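Local coordinates for protein sortase B (Listeria monocytogenes serovar 1/2a, PDB 5JCV) that cleaves the C-terminal sorting signal of surface proteins and, through a thioester intermediate, transfers them covalently to the cell wall, at residues L84-Y87 / D91-V94; D65-I70 / E136-K141; T60-D65 / T106-E111. All coordinates share one frame; numbering follows the deposited sequence.

From the N terminus, the chain first supplies residues 60-65, the turn before strand 67-72, and then residues 65-70, which lead into that strand; Asp65 belongs to both. Contact 1 (84-87 with 91-94) closes a short loop into helix 90-95 and is nested inside the larger loops closed by contacts 2 and 3. Contact 3 closes next, when strand 107-118 meets the turn, and contact 2 last, when helix 132-145 reaches strand 67-72. Because their segments alternate along the chain, contacts 2 and 3 cross; their centres lie about 13 Å apart. Both reach the same sheet, whereas contact 1 lies about 21 and 22 Å from contacts 2 and 3, centre to centre.

Contact 1 of 3, residues L84-Y87 / D91-V94; sequences LRKY and DFLV
The side chain of Phe92 lies with a face to Lys86 and an edge to Tyr87, and it can be followed outward from the helix 90-95. Its CB lies against the backbone, 3.4 Å from Lys86 O. With CG anti to the backbone N (chi1 -168°), the ring then swings across to the 3-10 turn. One face of the ring receives the aliphatic part of Lys86: CB sits almost over the centre, 3.9 Å from the centroid and 10° off the ring normal, which meets the criteria for a CH-pi contact. Further out the lysine chain keeps to the ring, and its CD comes to 3.8 Å from Phe92 CE1. At the ring's rim, CD2 and CE2 form the edge directed at Tyr87, where Phe92 CE2 stands 3.8 Å from Tyr87 CZ, above the rim of the tyrosine face. The centroids are 5.2 Å apart and the planes meet at 87°, so the pair is T-shaped, with Phe92 giving the edge.

Leu93, next along the helix, serves a different part of the tyrosine. Its CD1 lies near the plane of that ring, 3.7 Å from Tyr87 CD1, so the ring is approached on a face and at an edge by successive helix residues. Tyr87 OH is hydrogen-bonded to His96 O, and His96 also stacks on Phe92. The arrangement is a small aromatic and aliphatic cluster of the sortase beta-barrel that joins helix 90-95 to the preceding 3-10 segment, with Leu93 and Tyr87 packed on strand 107-118 and Tyr87 also on strand 176-182.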
loop_
_atom_site.group_PDB
_atom_site.type_symbol
_atom_site.label_atom_id
_atom_site.label_comp_id
_atom_site.label_asym_id
_atom_site.label_seq_id
_atom_site.Cartn_x
_atom_site.Cartn_y
_atom_site.Cartn_z
ATOM N N LEU A 84 18.880 -1.807 -17.027
ATOM C CA LEU A 84 19.867 -1.625 -15.936
ATOM C C LEU A 84 21.305 -1.491 -16.489
ATOM O O LEU A 84 22.158 -0.775 -15.924
ATOM C CB LEU A 84 19.785 -2.791 -14.891
ATOM C CG LEU A 84 18.552 -2.873 -13.974
ATOM C CD1 LEU A 84 18.710 -3.835 -12.798
ATOM C CD2 LEU A 84 18.255 -1.492 -13.454
ATOM N N ARG A 85 21.559 -2.158 -17.611
ATOM C CA ARG A 85 22.873 -2.131 -18.253
ATOM C C ARG A 85 23.270 -0.731 -18.755
ATOM O O ARG A 85 24.452 -0.462 -19.022
ATOM C CB ARG A 85 22.898 -3.138 -19.409
ATOM C CG ARG A 85 22.042 -2.635 -20.578
ATOM C CD ARG A 85 22.041 -3.519 -21.818
ATOM N NE ARG A 85 21.177 -2.976 -22.853
ATOM C CZ ARG A 85 21.011 -3.519 -24.060
ATOM N NH1 ARG A 85 21.680 -4.624 -24.416
ATOM N NH2 ARG A 85 20.188 -2.936 -24.930
ATOM N N LYS A 86 22.305 0.171 -18.911
ATOM C CA LYS A 86 22.673 1.552 -19.300
ATOM C C LYS A 86 23.632 2.217 -18.294
ATOM O O LYS A 86 24.446 3.094 -18.649
ATOM C CB LYS A 86 21.440 2.424 -19.457
ATOM C CG LYS A 86 20.494 2.049 -20.604
ATOM C CD LYS A 86 19.260 2.952 -20.555
ATOM C CE LYS A 86 18.339 2.759 -21.740
ATOM N NZ LYS A 86 18.777 3.573 -22.916
ATOM N N TYR A 87 23.555 1.792 -17.047
ATOM C CA TYR A 87 24.455 2.271 -16.037
ATOM C C TYR A 87 25.934 1.880 -16.217
ATOM O O TYR A 87 26.750 2.376 -15.470
ATOM C CB TYR A 87 23.921 1.903 -14.613
ATOM C CG TYR A 87 22.794 2.810 -14.188
ATOM C CD1 TYR A 87 23.065 4.084 -13.783
ATOM C CD2 TYR A 87 21.466 2.402 -14.212
ATOM C CE1 TYR A 87 22.060 4.964 -13.409
ATOM C CE2 TYR A 87 20.435 3.284 -13.852
ATOM C CZ TYR A 87 20.749 4.580 -13.453
ATOM O OH TYR A 87 19.793 5.530 -13.043
ATOM N N ASP A 91 28.222 8.117 -19.138
ATOM C CA ASP A 91 27.419 9.282 -19.501
ATOM C C ASP A 91 26.019 9.155 -18.927
ATOM O O ASP A 91 25.493 10.099 -18.339
ATOM C CB ASP A 91 27.311 9.430 -21.022
ATOM C CG ASP A 91 28.636 9.840 -21.684
ATOM O OD1 ASP A 91 29.607 10.211 -20.968
ATOM O OD2 ASP A 91 28.682 9.782 -22.939
ATOM N N PHE A 92 25.409 7.979 -19.091
ATOM C CA PHE A 92 24.080 7.757 -18.536
ATOM C C PHE A 92 24.032 7.921 -17.013
ATOM O O PHE A 92 23.076 8.489 -16.468
ATOM C CB PHE A 92 23.537 6.401 -18.930
ATOM C CG PHE A 92 22.074 6.239 -18.617
ATOM C CD1 PHE A 92 21.100 6.606 -19.554
ATOM C CD2 PHE A 92 21.664 5.774 -17.359
ATOM C CE1 PHE A 92 19.749 6.458 -19.254
ATOM C CE2 PHE A 92 20.325 5.639 -17.062
ATOM C CZ PHE A 92 19.368 5.969 -18.006
ATOM N N LEU A 93 25.039 7.412 -16.328
ATOM C CA LEU A 93 25.042 7.441 -14.871
ATOM C C LEU A 93 25.158 8.870 -14.354
ATOM O O LEU A 93 24.451 9.259 -13.421
ATOM C CB LEU A 93 26.191 6.598 -14.317
ATOM C CG LEU A 93 26.515 6.819 -12.834
ATOM C CD1 LEU A 93 25.422 6.291 -11.936
ATOM C CD2 LEU A 93 27.843 6.175 -12.470
ATOM N N VAL A 94 26.037 9.652 -14.965
ATOM C CA VAL A 94 26.204 11.040 -14.551
ATOM C C VAL A 94 24.879 11.795 -14.723
ATOM O O VAL A 94 24.428 12.518 -13.831
ATOM C CB VAL A 94 27.327 11.744 -15.349
ATOM C CG1 VAL A 94 27.345 13.251 -15.057
ATOM C CG2 VAL A 94 28.678 11.120 -15.023
#

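Contact 2 of 3, residues D65-I70 / E136-K141; sequences DKNTII and EDYLQK
Asn67 and Tyr138 meet through the ends of their side chains, and the evidence divides into polar, ring and backbone interactions. The polar approach is a single pair: Asn67 OD1 is modelled 3.1 Å from Tyr138 OH. The amide may well be turned over, so the atom facing the hydroxyl is uncertain; with the opposite orientation the pair could be a hydrogen bond. The hydroxyl has firmer partners, being hydrogen-bonded to Tyr124 O and to Gln180 NE2, which fix the end of the ring in a buried setting.

As for the flat groups, the amide and ring planes are 49° apart, and the two side chains cross at about a right angle. Asn67 CG remains 3.9 Å from Tyr138 OH. Tyr138 also makes an edge-to-face pair with Phe129.

The backbones themselves stay well apart, with Asn67 CA 10.2 Å from Tyr138 CA, and only 62 Å² is buried between the segments. Both side chains have CG anti to the backbone N (chi1 180° for Asn67 and 178° for Tyr138), which extends each toward the other across that gap. On the helical side, regular bonds such as Gln140 N to Glu136 O at 3.1 Å keep Tyr138 on a well-formed helix. On the other, strand 67-72 is paired with strand 160-165 through Thr68 and Ile70. A helix in the long connection between strands 107-118 and 160-165, reaching back to the barrel, is characteristic of class B sortases.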
loop_
_atom_site.group_PDB
_atom_site.type_symbol
_atom_site.label_atom_id
_atom_site.label_comp_id
_atom_site.label_asym_id
_atom_site.label_seq_id
_atom_site.Cartn_x
_atom_site.Cartn_y
_atom_site.Cartn_z
ATOM N N ASP A 65 14.925 -2.959 7.195
ATOM C CA ASP A 65 15.698 -3.723 6.166
ATOM C C ASP A 65 16.833 -2.867 5.691
ATOM O O ASP A 65 16.599 -1.750 5.157
ATOM C CB ASP A 65 14.828 -4.071 4.979
ATOM C CG ASP A 65 13.820 -5.130 5.299
ATOM O OD1 ASP A 65 13.991 -5.761 6.341
ATOM O OD2 ASP A 65 12.829 -5.291 4.549
ATOM N N LYS A 66 18.059 -3.342 5.910
ATOM C CA LYS A 66 19.219 -2.571 5.494
ATOM C C LYS A 66 19.325 -2.614 3.967
ATOM O O LYS A 66 19.735 -1.640 3.374
ATOM C CB LYS A 66 20.524 -3.039 6.180
ATOM C CG LYS A 66 20.740 -2.560 7.651
ATOM C CD LYS A 66 21.012 -1.028 7.793
ATOM C CE LYS A 66 21.786 -0.691 9.087
ATOM N NZ LYS A 66 22.174 0.744 9.225
ATOM N N ASN A 67 18.897 -3.715 3.340
ATOM C CA ASN A 67 19.071 -3.943 1.891
ATOM C C ASN A 67 17.837 -4.602 1.301
ATOM O O ASN A 67 17.591 -5.782 1.501
ATOM C CB ASN A 67 20.321 -4.784 1.610
ATOM C CG ASN A 67 20.566 -5.068 0.090
ATOM O OD1 ASN A 67 21.194 -6.090 -0.294
ATOM N ND2 ASN A 67 20.078 -4.200 -0.761
ATOM N N THR A 68 17.073 -3.806 0.582
ATOM C CA THR A 68 15.868 -4.219 -0.071
ATOM C C THR A 68 16.220 -4.499 -1.550
ATOM O O THR A 68 16.791 -3.622 -2.249
ATOM C CB THR A 68 14.858 -3.050 -0.008
ATOM O OG1 THR A 68 14.624 -2.658 1.368
ATOM C CG2 THR A 68 13.563 -3.406 -0.671
ATOM N N ILE A 69 15.862 -5.689 -2.036
ATOM C CA ILE A 69 16.245 -6.124 -3.383
ATOM C C ILE A 69 15.028 -6.287 -4.277
ATOM O O ILE A 69 14.022 -6.924 -3.905
ATOM C CB ILE A 69 17.044 -7.442 -3.339
ATOM C CG1 ILE A 69 18.300 -7.293 -2.461
ATOM C CG2 ILE A 69 17.486 -7.900 -4.730
ATOM C CD1 ILE A 69 18.725 -8.603 -1.849
ATOM N N ILE A 70 15.147 -5.704 -5.463
ATOM C CA ILE A 70 14.128 -5.745 -6.478
ATOM C C ILE A 70 14.738 -6.436 -7.719
ATOM O O ILE A 70 15.796 -6.033 -8.230
ATOM C CB ILE A 70 13.681 -4.307 -6.882
ATOM C CG1 ILE A 70 13.348 -3.423 -5.673
ATOM C CG2 ILE A 70 12.453 -4.380 -7.773
ATOM C CD1 ILE A 70 12.257 -4.001 -4.763
ATOM N N GLU A 136 28.599 -2.371 7.402
ATOM C CA GLU A 136 29.714 -1.548 6.941
ATOM C C GLU A 136 30.758 -2.382 6.194
ATOM O O GLU A 136 31.396 -1.865 5.263
ATOM C CB GLU A 136 30.329 -0.748 8.112
ATOM C CG GLU A 136 31.649 -0.008 7.833
ATOM C CD GLU A 136 31.613 1.031 6.701
ATOM O OE1 GLU A 136 30.529 1.425 6.196
ATOM O OE2 GLU A 136 32.718 1.475 6.316
ATOM N N ASP A 137 30.920 -3.652 6.587
ATOM C CA ASP A 137 31.768 -4.612 5.854
ATOM C C ASP A 137 31.148 -4.882 4.470
ATOM O O ASP A 137 31.858 -4.919 3.458
ATOM C CB ASP A 137 31.894 -5.973 6.579
ATOM C CG ASP A 137 32.283 -5.855 8.053
ATOM O OD1 ASP A 137 32.934 -4.876 8.466
ATOM O OD2 ASP A 137 31.932 -6.775 8.817
ATOM N N TYR A 138 29.829 -5.095 4.454
ATOM C CA TYR A 138 29.059 -5.247 3.219
ATOM C C TYR A 138 29.278 -4.058 2.270
ATOM O O TYR A 138 29.584 -4.241 1.085
ATOM C CB TYR A 138 27.576 -5.458 3.542
ATOM C CG TYR A 138 26.680 -5.572 2.338
ATOM C CD1 TYR A 138 26.289 -6.799 1.837
ATOM C CD2 TYR A 138 26.212 -4.446 1.710
ATOM C CE1 TYR A 138 25.467 -6.890 0.726
ATOM C CE2 TYR A 138 25.387 -4.520 0.616
ATOM C CZ TYR A 138 25.022 -5.731 0.105
ATOM O OH TYR A 138 24.198 -5.745 -1.015
ATOM N N LEU A 139 29.179 -2.849 2.791
ATOM C CA LEU A 139 29.284 -1.660 1.949
ATOM C C LEU A 139 30.666 -1.491 1.372
ATOM O O LEU A 139 30.815 -1.081 0.225
ATOM C CB LEU A 139 28.898 -0.413 2.721
ATOM C CG LEU A 139 27.424 -0.353 3.105
ATOM C CD1 LEU A 139 27.173 0.828 4.038
ATOM C CD2 LEU A 139 26.535 -0.287 1.872
ATOM N N GLN A 140 31.666 -1.793 2.178
ATOM C CA GLN A 140 33.043 -1.817 1.730
ATOM C C GLN A 140 33.205 -2.796 0.555
ATOM O O GLN A 140 33.789 -2.451 -0.466
ATOM C CB GLN A 140 33.944 -2.189 2.916
ATOM C CG GLN A 140 35.338 -2.703 2.575
ATOM C CD GLN A 140 36.233 -1.639 1.965
ATOM O OE1 GLN A 140 35.901 -0.447 1.958
ATOM N NE2 GLN A 140 37.387 -2.065 1.452
ATOM N N LYS A 141 32.676 -4.008 0.688
ATOM C CA LYS A 141 32.828 -4.998 -0.370
ATOM C C LYS A 141 32.163 -4.532 -1.671
ATOM O O LYS A 141 32.799 -4.586 -2.725
ATOM C CB LYS A 141 32.301 -6.379 0.051
ATOM C CG LYS A 141 33.117 -7.025 1.169
ATOM C CD LYS A 141 33.198 -8.546 1.081
ATOM C CE LYS A 141 33.930 -9.130 2.295
ATOM N NZ LYS A 141 34.134 -10.621 2.241
#

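Contact 3 of 3, residues T60-D65 / T106-E111; sequences TNEFLD and TNYEVE
Glu62 and Tyr108 form the first shell. The phenol donates a hydrogen bond from Tyr108 OH to Glu62 OE2, modelled at 2.4 Å; that separation is unusually short, and its exact value is doubtful at this resolution. The acceptor lies near the ring plane, at the edge, with Tyr108 CE2 3.5 Å from Glu62 OE2, while the carboxylate plane stands at 79° to the ring. The glutamate chain is extended beyond CG, which carries its carboxylate across to the strand. The methyl CG2 of Thr106 lies against the carboxylate, 3.8 Å from Glu62 OE2, a van der Waals touch. The same oxygen is also hydrogen-bonded to Ser103 OG, so two hydroxyls hold it.

In the second shell, the residues flanking Glu62 are held in a turn, which is consistent with a defined start for its side chain. Asn61 OD1 accepts from Phe63 N at 2.8 Å and from Leu64 N at 3.1 Å, both approaching from the same face of the amide. Phe63 N arrives 24° out of the carbonyl plane, whereas Leu64 N stands well above it, at 70°. The first of these bonds makes an Asx turn. Asp65 closes the turn twice: its N bonds to Asn61 O at 2.8 Å, and its OD2 takes Asn61 N at 3.0 Å.

On the strand side, Tyr108 is held by backbone bonding to Tyr101 in the adjacent antiparallel strand 98-102. The contact thus joins an Asx turn before strand 67-72 to the turn end of the beta-hairpin formed by strands 98-102 and 107-118, at the surface of the sortase barrel.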
loop_
_atom_site.group_PDB
_atom_site.type_symbol
_atom_site.label_atom_id
_atom_site.label_comp_id
_atom_site.label_asym_id
_atom_site.label_seq_id
_atom_site.Cartn_x
_atom_site.Cartn_y
_atom_site.Cartn_z
ATOM N N THR A 60 10.402 -7.233 4.081
ATOM C CA THR A 60 9.039 -6.948 4.575
ATOM C C THR A 60 8.989 -5.808 5.588
ATOM O O THR A 60 7.985 -5.618 6.199
ATOM C CB THR A 60 8.478 -8.187 5.239
ATOM O OG1 THR A 60 9.440 -8.634 6.198
ATOM C CG2 THR A 60 8.273 -9.287 4.191
ATOM N N ASN A 61 10.062 -5.031 5.694
ATOM C CA ASN A 61 10.146 -3.898 6.570
ATOM C C ASN A 61 11.078 -2.814 6.038
ATOM O O ASN A 61 12.283 -2.817 6.302
ATOM C CB ASN A 61 10.641 -4.370 7.943
ATOM C CG ASN A 61 10.704 -3.254 8.968
ATOM O OD1 ASN A 61 10.669 -2.023 8.657
ATOM N ND2 ASN A 61 10.799 -3.675 10.226
ATOM N N GLU A 62 10.481 -1.888 5.305
ATOM C CA GLU A 62 11.111 -0.637 4.830
ATOM C C GLU A 62 12.094 0.028 5.850
ATOM O O GLU A 62 13.209 0.453 5.497
ATOM C CB GLU A 62 9.958 0.333 4.615
ATOM C CG GLU A 62 9.894 1.146 3.346
ATOM C CD GLU A 62 8.480 1.705 3.166
ATOM O OE1 GLU A 62 7.515 0.917 3.269
ATOM O OE2 GLU A 62 8.307 2.914 2.947
ATOM N N PHE A 63 11.672 0.124 7.121
ATOM C CA PHE A 63 12.384 0.992 8.076
ATOM C C PHE A 63 13.615 0.347 8.649
ATOM O O PHE A 63 14.547 1.049 9.088
ATOM C CB PHE A 63 11.497 1.430 9.236
ATOM C CG PHE A 63 10.060 1.539 8.880
ATOM C CD1 PHE A 63 9.641 2.493 7.953
ATOM C CD2 PHE A 63 9.119 0.677 9.467
ATOM C CE1 PHE A 63 8.308 2.587 7.603
ATOM C CE2 PHE A 63 7.779 0.768 9.126
ATOM C CZ PHE A 63 7.374 1.727 8.190
ATOM N N LEU A 64 13.607 -0.978 8.685
ATOM C CA LEU A 64 14.699 -1.709 9.300
ATOM C C LEU A 64 15.530 -2.488 8.289
ATOM O O LEU A 64 16.721 -2.700 8.532
ATOM C CB LEU A 64 14.181 -2.647 10.421
ATOM C CG LEU A 64 13.923 -2.045 11.831
ATOM C CD1 LEU A 64 12.935 -0.906 11.781
ATOM C CD2 LEU A 64 13.425 -3.102 12.809
ATOM N N ASP A 65 14.925 -2.959 7.195
ATOM C CA ASP A 65 15.698 -3.723 6.166
ATOM C C ASP A 65 16.833 -2.867 5.691
ATOM O O ASP A 65 16.599 -1.750 5.157
ATOM C CB ASP A 65 14.828 -4.071 4.979
ATOM C CG ASP A 65 13.820 -5.130 5.299
ATOM O OD1 ASP A 65 13.991 -5.761 6.341
ATOM O OD2 ASP A 65 12.829 -5.291 4.549
ATOM N N THR A 106 4.918 5.145 0.586
ATOM C CA THR A 106 5.480 6.409 0.146
ATOM C C THR A 106 6.648 6.274 -0.842
ATOM O O THR A 106 7.176 5.186 -1.017
ATOM C CB THR A 106 5.995 7.203 1.366
ATOM O OG1 THR A 106 6.347 8.536 0.930
ATOM C CG2 THR A 106 7.205 6.444 2.053
ATOM N N ASN A 107 7.066 7.409 -1.423
ATOM C CA ASN A 107 8.156 7.452 -2.419
ATOM C C ASN A 107 9.549 7.825 -1.847
ATOM O O ASN A 107 9.633 8.523 -0.865
ATOM C CB ASN A 107 7.768 8.434 -3.489
ATOM C CG ASN A 107 7.593 9.822 -2.928
ATOM O OD1 ASN A 107 7.045 9.969 -1.831
ATOM N ND2 ASN A 107 8.053 10.851 -3.656
ATOM N N TYR A 108 10.633 7.317 -2.452
ATOM C CA TYR A 108 12.026 7.714 -2.122
ATOM C C TYR A 108 12.736 8.075 -3.432
ATOM O O TYR A 108 12.423 7.502 -4.468
ATOM C CB TYR A 108 12.814 6.587 -1.432
ATOM C CG TYR A 108 12.119 6.011 -0.208
ATOM C CD1 TYR A 108 12.561 6.320 1.082
ATOM C CD2 TYR A 108 11.003 5.164 -0.347
ATOM C CE1 TYR A 108 11.928 5.806 2.197
ATOM C CE2 TYR A 108 10.358 4.647 0.759
ATOM C CZ TYR A 108 10.819 4.981 2.030
ATOM O OH TYR A 108 10.167 4.486 3.119
ATOM N N GLU A 109 13.687 9.000 -3.373
ATOM C CA GLU A 109 14.596 9.267 -4.485
ATOM C C GLU A 109 15.978 8.689 -4.190
ATOM O O GLU A 109 16.802 9.284 -3.492
ATOM C CB GLU A 109 14.715 10.744 -4.810
ATOM C CG GLU A 109 14.612 11.032 -6.309
ATOM C CD GLU A 109 13.165 10.957 -6.789
ATOM O OE1 GLU A 109 12.251 10.878 -5.926
ATOM O OE2 GLU A 109 12.931 10.992 -8.014
ATOM N N VAL A 110 16.231 7.533 -4.778
ATOM C CA VAL A 110 17.366 6.723 -4.414
ATOM C C VAL A 110 18.597 7.246 -5.119
ATOM O O VAL A 110 18.564 7.486 -6.323
ATOM C CB VAL A 110 17.132 5.267 -4.841
ATOM C CG1 VAL A 110 18.305 4.414 -4.388
ATOM C CG2 VAL A 110 15.827 4.719 -4.246
ATOM N N GLU A 111 19.677 7.372 -4.361
ATOM C CA GLU A 111 20.936 7.902 -4.828
ATOM C C GLU A 111 21.930 6.758 -5.098
ATOM O O GLU A 111 22.496 6.148 -4.163
ATOM C CB GLU A 111 21.497 8.844 -3.748
ATOM C CG GLU A 111 22.232 10.034 -4.301
ATOM C CD GLU A 111 22.864 10.947 -3.246
ATOM O OE1 GLU A 111 22.447 10.966 -2.049
ATOM O OE2 GLU A 111 23.804 11.682 -3.658
#